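Local coordinates for protein DNA primase (Aquifex aeolicus, PDB 2AU3) that probably synthesises short RNA primers on single-stranded DNA, from which DNA polymerase starts during replication, at residues E389-T392 / P397-I400; I356-A359 / E365-R368; A303-I308 / R371-F376; N230-Y235 / F254-L259; V268-T273 / Q277-L282. All blocks are in the same frame, centred on the assembly; numbering follows the deposited sequence.

Contact 1. Residues E389-T392 / P397-I400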
# COMPACT_ATOMS: atom_id res chain seq x y z
N GLU A 389 10.27 -35.80 -10.52
CA GLU A 389 11.21 -35.19 -11.46
C GLU A 389 12.63 -35.16 -10.87
O GLU A 389 13.60 -35.51 -11.55
CB GLU A 389 10.75 -33.77 -11.82
CG GLU A 389 11.17 -33.28 -13.20
CD GLU A 389 10.88 -31.79 -13.43
OE1 GLU A 389 9.87 -31.27 -12.89
OE2 GLU A 389 11.67 -31.13 -14.15
N PHE A 390 12.73 -34.74 -9.60
CA PHE A 390 14.00 -34.67 -8.89
C PHE A 390 14.60 -36.07 -8.69
O PHE A 390 15.81 -36.27 -8.89
CB PHE A 390 13.81 -34.00 -7.54
CG PHE A 390 15.06 -33.40 -6.96
CD1 PHE A 390 15.32 -32.04 -7.10
CD2 PHE A 390 15.96 -34.18 -6.24
CE1 PHE A 390 16.47 -31.47 -6.55
CE2 PHE A 390 17.11 -33.61 -5.67
CZ PHE A 390 17.37 -32.25 -5.83
N HIS A 391 13.76 -37.03 -8.29
CA HIS A 391 14.16 -38.42 -8.12
C HIS A 391 14.72 -39.00 -9.44
O HIS A 391 15.82 -39.58 -9.47
CB HIS A 391 12.96 -39.23 -7.65
CG HIS A 391 13.14 -40.72 -7.71
ND1 HIS A 391 13.88 -41.42 -6.78
CD2 HIS A 391 12.67 -41.64 -8.59
CE1 HIS A 391 13.87 -42.71 -7.09
NE2 HIS A 391 13.13 -42.87 -8.18
N THR A 392 13.96 -38.82 -10.52
CA THR A 392 14.33 -39.27 -11.85
C THR A 392 15.69 -38.71 -12.23
O THR A 392 16.61 -39.45 -12.57
CB THR A 392 13.27 -38.85 -12.90
OG1 THR A 392 12.05 -39.55 -12.65
CG2 THR A 392 13.73 -39.21 -14.31
N PRO A 397 16.27 -41.01 -3.38
CA PRO A 397 15.10 -41.86 -3.10
C PRO A 397 13.85 -41.04 -2.75
O PRO A 397 13.94 -40.04 -2.03
CB PRO A 397 15.56 -42.71 -1.90
CG PRO A 397 17.06 -42.74 -2.02
CD PRO A 397 17.42 -41.36 -2.52
N MET A 398 12.71 -41.46 -3.28
CA MET A 398 11.45 -40.79 -3.05
C MET A 398 11.15 -40.55 -1.56
O MET A 398 10.51 -39.55 -1.19
CB MET A 398 10.31 -41.57 -3.73
CG MET A 398 10.22 -41.36 -5.25
SD MET A 398 9.94 -39.60 -5.72
CE MET A 398 8.34 -39.32 -5.00
N GLU A 399 11.62 -41.46 -0.72
CA GLU A 399 11.38 -41.40 0.71
C GLU A 399 12.25 -40.35 1.42
O GLU A 399 11.89 -39.86 2.49
CB GLU A 399 11.48 -42.80 1.36
CG GLU A 399 12.33 -43.83 0.62
CD GLU A 399 11.68 -44.38 -0.66
OE1 GLU A 399 10.60 -45.02 -0.56
OE2 GLU A 399 12.25 -44.18 -1.76
N ILE A 400 13.39 -40.00 0.82
CA ILE A 400 14.20 -38.87 1.29
C ILE A 400 13.51 -37.54 0.94
O ILE A 400 13.36 -36.66 1.80
CB ILE A 400 15.64 -38.90 0.66
CG1 ILE A 400 16.43 -40.15 1.09
CG2 ILE A 400 16.39 -37.59 0.93
CD1 ILE A 400 16.46 -40.41 2.61
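His391 and Met398 meet where helices 380-394 and 398-401 follow each other through a short connection in the helical domain of the DnaG primase. Their side chains cross at about a right angle. The thioether chain runs over one face of the imidazole: Met398 CG sits 4.0 Å from the centroid of the His391 ring and only 15° off the ring normal, a CH-pi contact. The sulfur has slid past that face, so that Met398 SD approaches obliquely, 3.6 Å from His391 CB. Met398 can follow the ring because its chain bends at both chi2 and chi3, and the same side chain reaches back to Phe384 and Ala387 of the earlier helix. The imidazole points into the corner, with CG anti to the backbone N (chi1 168°), and ND1 is hydrogen-bonded to the carbonyl O of Val396 in the connecting turn. Histidine thus serves both as a flat surface for methionine and as a polar clasp on the turn. Replacing the ring by an alanine's methyl is likely to leave the Val396 carbonyl without this partner and Met398 CG without the face it lies on. Pro397 suits the N-cap, where its missing N-H costs no helical bond; its CA lies at the ring edge, 3.9 Å from His391 ND1.

Contact 2. Residues I356-A359 / E365-R368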
# COMPACT_ATOMS: atom_id res chain seq x y z
N ILE A 356 15.60 -27.90 -9.44
CA ILE A 356 15.83 -29.05 -10.31
C ILE A 356 16.95 -28.77 -11.31
O ILE A 356 17.80 -29.63 -11.54
CB ILE A 356 14.51 -29.50 -11.01
CG1 ILE A 356 13.56 -30.11 -9.98
CG2 ILE A 356 14.79 -30.49 -12.13
CD1 ILE A 356 12.08 -30.17 -10.40
N LYS A 357 16.96 -27.57 -11.88
CA LYS A 357 17.98 -27.17 -12.86
C LYS A 357 19.40 -27.07 -12.25
O LYS A 357 20.39 -27.44 -12.91
CB LYS A 357 17.59 -25.85 -13.51
CG LYS A 357 18.32 -25.54 -14.82
CD LYS A 357 18.09 -24.08 -15.26
CE LYS A 357 19.26 -23.56 -16.10
NZ LYS A 357 18.92 -23.36 -17.56
N THR A 358 19.48 -26.57 -11.01
CA THR A 358 20.77 -26.26 -10.39
C THR A 358 21.26 -27.22 -9.29
O THR A 358 22.35 -27.05 -8.76
CB THR A 358 20.78 -24.80 -9.86
OG1 THR A 358 19.69 -24.61 -8.94
CG2 THR A 358 20.50 -23.81 -10.98
N ALA A 359 20.45 -28.22 -8.93
CA ALA A 359 20.84 -29.13 -7.86
C ALA A 359 22.22 -29.72 -8.13
O ALA A 359 22.98 -29.96 -7.20
CB ALA A 359 19.81 -30.22 -7.67
N GLU A 365 23.31 -30.04 -0.58
CA GLU A 365 22.67 -28.84 -0.04
C GLU A 365 21.38 -28.55 -0.78
O GLU A 365 20.41 -28.11 -0.19
CB GLU A 365 23.62 -27.64 -0.12
CG GLU A 365 23.21 -26.43 0.72
CD GLU A 365 23.09 -26.73 2.21
OE1 GLU A 365 23.85 -27.58 2.73
OE2 GLU A 365 22.22 -26.09 2.87
N LYS A 366 21.36 -28.84 -2.08
CA LYS A 366 20.22 -28.52 -2.93
C LYS A 366 19.06 -29.48 -2.70
O LYS A 366 17.89 -29.11 -2.86
CB LYS A 366 20.63 -28.50 -4.41
CG LYS A 366 21.53 -27.32 -4.83
CD LYS A 366 20.73 -26.05 -5.09
CE LYS A 366 21.37 -25.19 -6.15
NZ LYS A 366 20.64 -23.91 -6.32
N THR A 367 19.38 -30.72 -2.34
CA THR A 367 18.35 -31.70 -1.99
C THR A 367 17.68 -31.24 -0.70
O THR A 367 16.46 -31.34 -0.56
CB THR A 367 18.96 -33.09 -1.80
OG1 THR A 367 19.35 -33.62 -3.08
CG2 THR A 367 17.89 -34.09 -1.30
N ARG A 368 18.49 -30.74 0.24
CA ARG A 368 17.99 -30.26 1.52
C ARG A 368 16.93 -29.18 1.30
O ARG A 368 15.85 -29.23 1.90
CB ARG A 368 19.13 -29.67 2.34
CG ARG A 368 19.20 -30.21 3.74
CD ARG A 368 19.26 -29.12 4.81
NE ARG A 368 20.64 -28.85 5.20
CZ ARG A 368 21.02 -28.09 6.21
NH1 ARG A 368 20.12 -27.48 6.98
NH2 ARG A 368 22.30 -27.95 6.45
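Lys366 reaches across to Thr358 and Ala359 and carries nearly all of this contact. Glu365, just before it on helix 363-374, turns its carboxylate away from the 356-359 segment; its backbone N is hydrogen-bonded to OD1 of Asn362, and OE2 makes a long, purely electrostatic pairing with NE of Arg368, one turn further on. At Lys366 the helix presents its side chain to Thr358 and Ala359. CB, the first carbon of the chain, rests on the backbone there, 3.5 Å from Ala359 CA, and touches the alanine methyl at 3.8 Å between Lys366 CB and Ala359 CB. A small residue suits this place, since the two backbones come within 5.0 Å, measured from Ala359 CA to Lys366 CA. The setting is a helical hairpin of the DnaG helical domain, in which a short connection turns the chain from helix 351-358 into helix 363-374. Bends at chi2 (-82°) and chi3 (-149°) lead the lysine chain back along the preceding helix, its CE passing 3.4 Å from Thr358 O. The ammonium then donates a hydrogen bond from Lys366 NZ to Thr358 OG1, 2.9 Å long, and has Glu361 OE1 as a second, weak and distant partner. The threonine hydroxyl also bonds to the carbonyl O of Thr354, one turn back in its own helix, so two partners fix its rotation. Thr367, the next residue, bonds its own hydroxyl to Leu363 O and turns to Phe390 of helix 380-394, which also covers Ala359.

Contact 3. Residues A303-I308 / R371-F376; sequences AMKSAI and RYYLGF
Helices 298-313 of the Toprim region and 363-374 of the helical domain approach at moderate range, Ile308 CA and Tyr373 CA lying 8.0 Å apart, so side chains must bridge the distance. Tyr373 does most of this: with CG beside its backbone N (chi1 -72°), the ring extends toward the other helix and crosses Ile308 obliquely. The isoleucine's gamma methyl makes the closest apolar touch, Ile308 CG2 to Tyr373 CE1 at 3.5 Å, while the phenol oxygen lies against the aliphatic start of a lysine, Tyr373 OH to Lys305 CG at 3.4 Å. The lysine's ammonium goes elsewhere, NZ making a weak, long ion pair with Glu369. Beside this packing, a water is hydrogen-bonded to Tyr372 OH at 2.9 Å; it also approaches Lys305 O, so closely that the exact length is doubtful. Tyr372 further lays its CD2 over one face of the Tyr373 ring. Leu351 covers both Ile308 and Tyr373, completing an apolar patch. The chemistry implies an interdomain joint held mainly by shape and hydrophobic burial, with a water probably adding a polar link beside Lys305 and Tyr372.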
# COMPACT_ATOMS: atom_id res chain seq x y z
N ALA A 303 16.03 -13.30 3.76
CA ALA A 303 14.64 -12.86 3.93
C ALA A 303 13.71 -13.47 2.87
O ALA A 303 12.56 -13.81 3.17
CB ALA A 303 14.53 -11.33 3.96
N MET A 304 14.23 -13.69 1.67
CA MET A 304 13.47 -14.35 0.61
C MET A 304 13.22 -15.80 1.01
O MET A 304 12.14 -16.32 0.81
CB MET A 304 14.22 -14.28 -0.75
CG MET A 304 14.28 -12.85 -1.41
SD MET A 304 14.51 -12.72 -3.24
CE MET A 304 13.79 -13.96 -3.64
N LYS A 305 14.22 -16.45 1.58
CA LYS A 305 14.07 -17.82 2.04
C LYS A 305 13.08 -17.97 3.19
O LYS A 305 12.33 -18.95 3.25
CB LYS A 305 15.44 -18.44 2.39
CG LYS A 305 16.29 -18.69 1.14
CD LYS A 305 17.77 -18.89 1.48
CE LYS A 305 18.64 -18.56 0.28
NZ LYS A 305 19.47 -19.71 -0.18
N SER A 306 13.07 -17.02 4.13
CA SER A 306 12.04 -17.02 5.17
C SER A 306 10.62 -16.80 4.65
O SER A 306 9.65 -17.30 5.22
CB SER A 306 12.37 -15.98 6.25
OG SER A 306 13.69 -16.20 6.74
N ALA A 307 10.49 -16.02 3.58
CA ALA A 307 9.14 -15.65 3.09
C ALA A 307 8.53 -16.73 2.18
O ALA A 307 7.31 -16.87 2.11
CB ALA A 307 9.19 -14.29 2.37
N ILE A 308 9.39 -17.48 1.51
CA ILE A 308 8.96 -18.46 0.50
C ILE A 308 7.99 -19.53 1.03
O ILE A 308 6.97 -19.78 0.42
CB ILE A 308 10.21 -19.11 -0.17
CG1 ILE A 308 10.86 -18.14 -1.15
CG2 ILE A 308 9.82 -20.37 -0.88
CD1 ILE A 308 12.26 -18.55 -1.70
N ARG A 371 13.69 -30.56 -0.63
CA ARG A 371 12.81 -31.34 0.23
C ARG A 371 12.18 -30.46 1.30
O ARG A 371 11.03 -30.65 1.64
CB ARG A 371 13.53 -32.56 0.82
CG ARG A 371 13.90 -32.45 2.27
CD ARG A 371 14.93 -33.51 2.76
NE ARG A 371 14.27 -34.68 3.34
CZ ARG A 371 14.85 -35.53 4.19
NH1 ARG A 371 16.11 -35.36 4.56
NH2 ARG A 371 14.15 -36.56 4.65
N TYR A 372 12.92 -29.48 1.80
CA TYR A 372 12.35 -28.48 2.71
C TYR A 372 11.20 -27.67 2.06
O TYR A 372 10.12 -27.57 2.61
CB TYR A 372 13.45 -27.58 3.25
CG TYR A 372 12.98 -26.37 4.02
CD1 TYR A 372 12.63 -26.47 5.37
CD2 TYR A 372 12.95 -25.12 3.42
CE1 TYR A 372 12.22 -25.36 6.09
CE2 TYR A 372 12.55 -24.00 4.14
CZ TYR A 372 12.17 -24.13 5.46
OH TYR A 372 11.78 -23.01 6.15
N TYR A 373 11.44 -27.07 0.90
CA TYR A 373 10.37 -26.29 0.25
C TYR A 373 9.18 -27.15 -0.13
O TYR A 373 8.03 -26.73 -0.01
CB TYR A 373 10.87 -25.54 -0.98
CG TYR A 373 11.73 -24.39 -0.63
CD1 TYR A 373 11.35 -23.49 0.34
CD2 TYR A 373 12.98 -24.23 -1.25
CE1 TYR A 373 12.17 -22.43 0.71
CE2 TYR A 373 13.81 -23.18 -0.91
CZ TYR A 373 13.39 -22.27 0.06
OH TYR A 373 14.20 -21.22 0.42
N LEU A 374 9.47 -28.35 -0.60
CA LEU A 374 8.44 -29.32 -0.95
C LEU A 374 7.42 -29.54 0.15
O LEU A 374 6.24 -29.82 -0.15
CB LEU A 374 9.06 -30.66 -1.33
CG LEU A 374 8.42 -31.36 -2.52
CD1 LEU A 374 8.40 -30.46 -3.72
CD2 LEU A 374 9.09 -32.70 -2.84
N GLY A 375 7.85 -29.44 1.41
CA GLY A 375 7.01 -29.72 2.55
C GLY A 375 5.95 -28.65 2.82
O GLY A 375 5.16 -28.78 3.76
N PHE A 376 5.93 -27.60 2.00
CA PHE A 376 4.96 -26.50 2.18
C PHE A 376 3.89 -26.48 1.06
O PHE A 376 2.97 -25.64 1.05
CB PHE A 376 5.67 -25.14 2.30
CG PHE A 376 6.62 -25.04 3.47
CD1 PHE A 376 6.14 -24.85 4.77
CD2 PHE A 376 8.00 -25.13 3.28
CE1 PHE A 376 7.02 -24.76 5.86
CE2 PHE A 376 8.89 -25.00 4.37
CZ PHE A 376 8.39 -24.84 5.66
O HOH W 1 12.98 -20.73 4.90

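Contact 4. Residues N230-Y235 / F254-L259; sequences NLFGLY and FDLLRL
Apolar packing dominates where Phe232 meets Leu256 and Leu257. The phenylalanine ring, directed at helix 253-261 by a CG anti to the backbone N (chi1 -174°), presents its CD2-CE2 side to both leucines. Leu256 crosses it obliquely, spreading its two methyls along that bond: Leu256 CD1 lies 3.8 Å from Phe232 CD2, and Leu256 CD2 is equally near Phe232 CE2. Leu257 comes in at about a right angle, at the ring edge, with its CD2 4.2 Å from Phe232 CE2. Cutting Phe232 back to an alanine is likely to open a gap beside both leucines and to lose the main apolar link to the helix.

Contacts of side chain with backbone add to this. Leu256 CD1 stands 3.4 Å from Phe232 O and 4.0 Å from Gly233 CA. Glycine suits that place for two reasons: a beta carbon would collide with the Leu256 methyl, and the positive phi (87°) of this type II turn, Leu231 to Leu234, would press it against the preceding carbonyl. Gly233 is also the N-cap of helix 234-244, so the chain leaves the strand and starts a helix right beside the leucine.

In the fold, the short, weakly bonded strand 231-232, outermost in the Toprim sheet within this chain, packs against the helix that follows strand 247-249, with Phe143 covering both leucines and Val267 touching Leu256. The side chain of Leu256 is about 9 Å from that of Glu251, a predicted magnesium ligand. The almost wholly apolar chemistry implies that burial and close fit hold helix and sheet together here.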
# COMPACT_ATOMS: atom_id res chain seq x y z
N ASN A 230 -2.11 -6.52 6.53
CA ASN A 230 -2.22 -5.61 5.39
C ASN A 230 -0.95 -5.60 4.53
O ASN A 230 0.14 -5.85 5.04
CB ASN A 230 -2.53 -4.19 5.88
CG ASN A 230 -3.94 -4.06 6.42
OD1 ASN A 230 -4.88 -3.87 5.65
ND2 ASN A 230 -4.10 -4.18 7.75
N LEU A 231 -1.10 -5.29 3.25
CA LEU A 231 0.07 -5.13 2.39
C LEU A 231 0.10 -3.72 1.84
O LEU A 231 -0.89 -3.25 1.27
CB LEU A 231 0.07 -6.14 1.22
CG LEU A 231 0.44 -7.59 1.55
CD1 LEU A 231 -0.07 -8.52 0.46
CD2 LEU A 231 1.94 -7.74 1.73
N PHE A 232 1.24 -3.06 1.99
CA PHE A 232 1.42 -1.78 1.35
C PHE A 232 1.29 -1.92 -0.16
O PHE A 232 1.91 -2.82 -0.77
CB PHE A 232 2.79 -1.19 1.67
CG PHE A 232 2.97 0.22 1.14
CD1 PHE A 232 2.17 1.26 1.62
CD2 PHE A 232 3.93 0.50 0.17
CE1 PHE A 232 2.32 2.56 1.14
CE2 PHE A 232 4.10 1.82 -0.32
CZ PHE A 232 3.29 2.84 0.15
N GLY A 233 0.53 -1.01 -0.77
CA GLY A 233 0.38 -0.96 -2.20
C GLY A 233 -0.71 -1.85 -2.78
O GLY A 233 -0.99 -1.76 -3.97
N LEU A 234 -1.32 -2.71 -1.98
CA LEU A 234 -2.33 -3.61 -2.54
C LEU A 234 -3.48 -2.87 -3.26
O LEU A 234 -3.85 -3.22 -4.38
CB LEU A 234 -2.86 -4.59 -1.49
CG LEU A 234 -3.71 -5.74 -1.96
CD1 LEU A 234 -2.97 -6.61 -3.00
CD2 LEU A 234 -4.09 -6.56 -0.72
N TYR A 235 -3.99 -1.81 -2.63
CA TYR A 235 -5.07 -1.04 -3.21
C TYR A 235 -4.64 -0.49 -4.59
O TYR A 235 -5.36 -0.58 -5.58
CB TYR A 235 -5.45 0.12 -2.29
CG TYR A 235 -6.36 1.12 -2.95
CD1 TYR A 235 -5.91 2.41 -3.25
CD2 TYR A 235 -7.70 0.79 -3.26
CE1 TYR A 235 -6.78 3.35 -3.84
CE2 TYR A 235 -8.56 1.70 -3.83
CZ TYR A 235 -8.09 2.97 -4.14
OH TYR A 235 -8.93 3.89 -4.73
N PHE A 254 9.70 2.06 0.16
CA PHE A 254 10.55 2.84 -0.74
C PHE A 254 10.82 2.03 -2.01
O PHE A 254 10.74 2.56 -3.08
CB PHE A 254 11.87 3.27 -0.04
CG PHE A 254 12.89 3.85 -0.97
CD1 PHE A 254 12.75 5.15 -1.45
CD2 PHE A 254 13.99 3.09 -1.38
CE1 PHE A 254 13.68 5.69 -2.32
CE2 PHE A 254 14.93 3.62 -2.26
CZ PHE A 254 14.78 4.92 -2.73
N ASP A 255 11.09 0.74 -1.88
CA ASP A 255 11.26 -0.09 -3.09
C ASP A 255 9.99 -0.09 -3.92
O ASP A 255 10.05 -0.13 -5.13
CB ASP A 255 11.59 -1.54 -2.73
CG ASP A 255 12.58 -1.66 -1.59
OD1 ASP A 255 13.78 -1.49 -1.84
OD2 ASP A 255 12.23 -1.93 -0.41
N LEU A 256 8.83 -0.09 -3.25
CA LEU A 256 7.59 -0.17 -3.99
C LEU A 256 7.38 1.15 -4.73
O LEU A 256 7.03 1.16 -5.92
CB LEU A 256 6.39 -0.44 -3.05
CG LEU A 256 5.03 -0.66 -3.74
CD1 LEU A 256 4.21 -1.68 -2.93
CD2 LEU A 256 4.21 0.62 -3.93
N LEU A 257 7.59 2.27 -4.02
CA LEU A 257 7.35 3.58 -4.60
C LEU A 257 8.25 3.81 -5.80
O LEU A 257 7.82 4.42 -6.78
CB LEU A 257 7.57 4.65 -3.56
CG LEU A 257 6.53 4.60 -2.44
CD1 LEU A 257 6.84 5.65 -1.41
CD2 LEU A 257 5.16 4.82 -3.06
N ARG A 258 9.47 3.28 -5.73
CA ARG A 258 10.43 3.35 -6.82
C ARG A 258 9.99 2.55 -8.03
O ARG A 258 10.05 3.04 -9.14
CB ARG A 258 11.81 2.85 -6.37
CG ARG A 258 12.59 3.87 -5.57
CD ARG A 258 13.04 5.08 -6.38
NE ARG A 258 14.18 4.72 -7.21
CZ ARG A 258 14.24 4.87 -8.53
NH1 ARG A 258 13.24 5.39 -9.20
NH2 ARG A 258 15.32 4.50 -9.17
N LEU A 259 9.60 1.29 -7.82
CA LEU A 259 9.12 0.47 -8.95
C LEU A 259 7.89 1.11 -9.62
O LEU A 259 7.82 1.23 -10.86
CB LEU A 259 8.84 -0.98 -8.48
CG LEU A 259 9.93 -2.03 -8.75
CD1 LEU A 259 11.20 -1.74 -7.96
CD2 LEU A 259 9.39 -3.42 -8.39

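Contact 5. Residues V268-T273 / Q277-L282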
# COMPACT_ATOMS: atom_id res chain seq x y z
N VAL A 268 3.65 -5.18 -4.33
CA VAL A 268 3.21 -5.04 -2.94
C VAL A 268 4.42 -5.17 -2.03
O VAL A 268 5.47 -5.62 -2.46
CB VAL A 268 2.20 -6.17 -2.51
CG1 VAL A 268 0.81 -5.89 -3.12
CG2 VAL A 268 2.69 -7.53 -2.98
N ALA A 269 4.26 -4.76 -0.78
CA ALA A 269 5.33 -4.92 0.19
C ALA A 269 4.74 -5.20 1.56
O ALA A 269 3.63 -4.74 1.85
CB ALA A 269 6.19 -3.66 0.23
N PRO A 270 5.46 -5.95 2.43
CA PRO A 270 4.97 -6.24 3.79
C PRO A 270 4.88 -4.96 4.59
O PRO A 270 5.63 -4.00 4.33
CB PRO A 270 6.06 -7.15 4.38
CG PRO A 270 6.74 -7.72 3.20
CD PRO A 270 6.72 -6.64 2.15
N LEU A 271 3.97 -4.91 5.54
CA LEU A 271 3.82 -3.68 6.27
C LEU A 271 4.91 -3.60 7.29
O LEU A 271 5.06 -4.49 8.16
CB LEU A 271 2.43 -3.52 6.87
CG LEU A 271 1.74 -2.24 6.38
CD1 LEU A 271 2.49 -1.56 5.24
CD2 LEU A 271 0.33 -2.55 5.97
N GLY A 272 5.69 -2.55 7.14
CA GLY A 272 6.82 -2.33 7.98
C GLY A 272 7.94 -3.34 7.79
O GLY A 272 9.07 -2.93 7.46
N THR A 273 7.66 -4.65 7.97
CA THR A 273 8.70 -5.66 8.23
C THR A 273 8.73 -6.89 7.29
O THR A 273 8.49 -6.77 6.09
CB THR A 273 8.53 -6.22 9.63
OG1 THR A 273 7.36 -7.05 9.65
CG2 THR A 273 8.24 -5.13 10.65
N GLN A 277 2.45 -14.74 7.42
CA GLN A 277 1.49 -15.66 6.82
C GLN A 277 0.16 -14.99 6.43
O GLN A 277 -0.39 -15.25 5.34
CB GLN A 277 1.22 -16.84 7.77
CG GLN A 277 0.42 -17.98 7.10
CD GLN A 277 1.19 -18.63 5.94
OE1 GLN A 277 0.78 -18.55 4.77
NE2 GLN A 277 2.27 -19.26 6.26
N ASN A 278 -0.39 -14.14 7.32
CA ASN A 278 -1.63 -13.44 6.98
C ASN A 278 -1.45 -12.61 5.71
O ASN A 278 -2.34 -12.55 4.90
CB ASN A 278 -2.15 -12.55 8.12
CG ASN A 278 -2.80 -13.35 9.24
OD1 ASN A 278 -3.19 -14.50 9.04
ND2 ASN A 278 -2.92 -12.74 10.43
N GLN A 279 -0.29 -11.95 5.56
CA GLN A 279 -0.01 -11.19 4.34
C GLN A 279 0.12 -12.10 3.08
O GLN A 279 -0.37 -11.75 1.99
CB GLN A 279 1.25 -10.33 4.50
CG GLN A 279 1.09 -9.15 5.45
CD GLN A 279 2.42 -8.63 5.95
OE1 GLN A 279 3.50 -9.21 5.67
NE2 GLN A 279 2.37 -7.55 6.73
N ALA A 280 0.80 -13.24 3.24
CA ALA A 280 0.90 -14.21 2.15
C ALA A 280 -0.49 -14.77 1.78
O ALA A 280 -0.83 -14.85 0.60
CB ALA A 280 1.87 -15.31 2.49
N ASN A 281 -1.30 -15.14 2.78
CA ASN A 281 -2.69 -15.54 2.57
C ASN A 281 -3.46 -14.45 1.81
O ASN A 281 -4.14 -14.74 0.84
CB ASN A 281 -3.42 -15.80 3.91
CG ASN A 281 -2.90 -17.05 4.67
OD1 ASN A 281 -3.27 -17.27 5.81
ND2 ASN A 281 -2.03 -17.82 4.04
N LEU A 282 -3.38 -13.20 2.29
CA LEU A 282 -4.07 -12.09 1.63
C LEU A 282 -3.60 -11.96 0.16
O LEU A 282 -4.42 -11.86 -0.76
CB LEU A 282 -3.87 -10.78 2.40
CG LEU A 282 -4.31 -9.48 1.69
CD1 LEU A 282 -5.87 -9.40 1.58
CD2 LEU A 282 -3.75 -8.24 2.44
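Strand 267-270 runs out into a loop and, after a short connection, the chain turns into helix 277-284, bringing Pro270 CA and Gln279 CA to within 7.0 Å. In the loop, Thr273 N bonds back to Leu271 O, and Gly272 takes a positive phi (68°) that a residue without a beta carbon accepts easily. Between the two segments Gln279 does the work. Its CG lies beside the backbone N (chi1 -70°) and the chain beyond is extended, carrying the amide up to the backbone at Pro270 and Leu271. The oxygen end meets the proline ring, Gln279 OE1 to Pro270 CB at 3.5 Å; the nitrogen end lies 3.3 Å from the backbone, Gln279 NE2 to Leu271 N, where two donors face each other without bonding, and 4.0 Å from Leu271 CB. This is the strand-to-helix passage of the Toprim fold, an alpha/beta domain with a largely parallel central sheet, and the side chain of Pro270 stands about 6 Å from that of Glu251, a predicted ligand of the catalytic magnesium. The buried amide finds its bonds elsewhere: OE1 accepts from Thr276 N, just ahead of the helix, while NE2 donates to Lys227 O and, weakly, to Asn230 O. Glutamine suits the position because one group can both accept and donate. Leu271, on the loop side, spends its apolar branch on Phe232 and Asn230.

In the fold
Contacts 4 and 5 are buried near the middle of the chain, contact 3 is buried but further out, contact 2 is partly buried, and contact 1 lies on the surface, its centre about 41 Å from that of the chain. Contacts 4 and 5 share the Toprim sheet through neighbouring strands 231-232 and 267-270, and a probable hydrogen bond, Phe232 O to Ala269 N at 3.0 Å, links them. Helix 363-374 serves both contacts 2 and 3, the latter joining it to the Toprim region, while Phe390 packs contact 1 onto contact 2. Apolar burial governs contacts 3 and 4, a buried amide contact 5; outward, a lysine-threonine bond and a CH-pi contact of methionine on histidine take over.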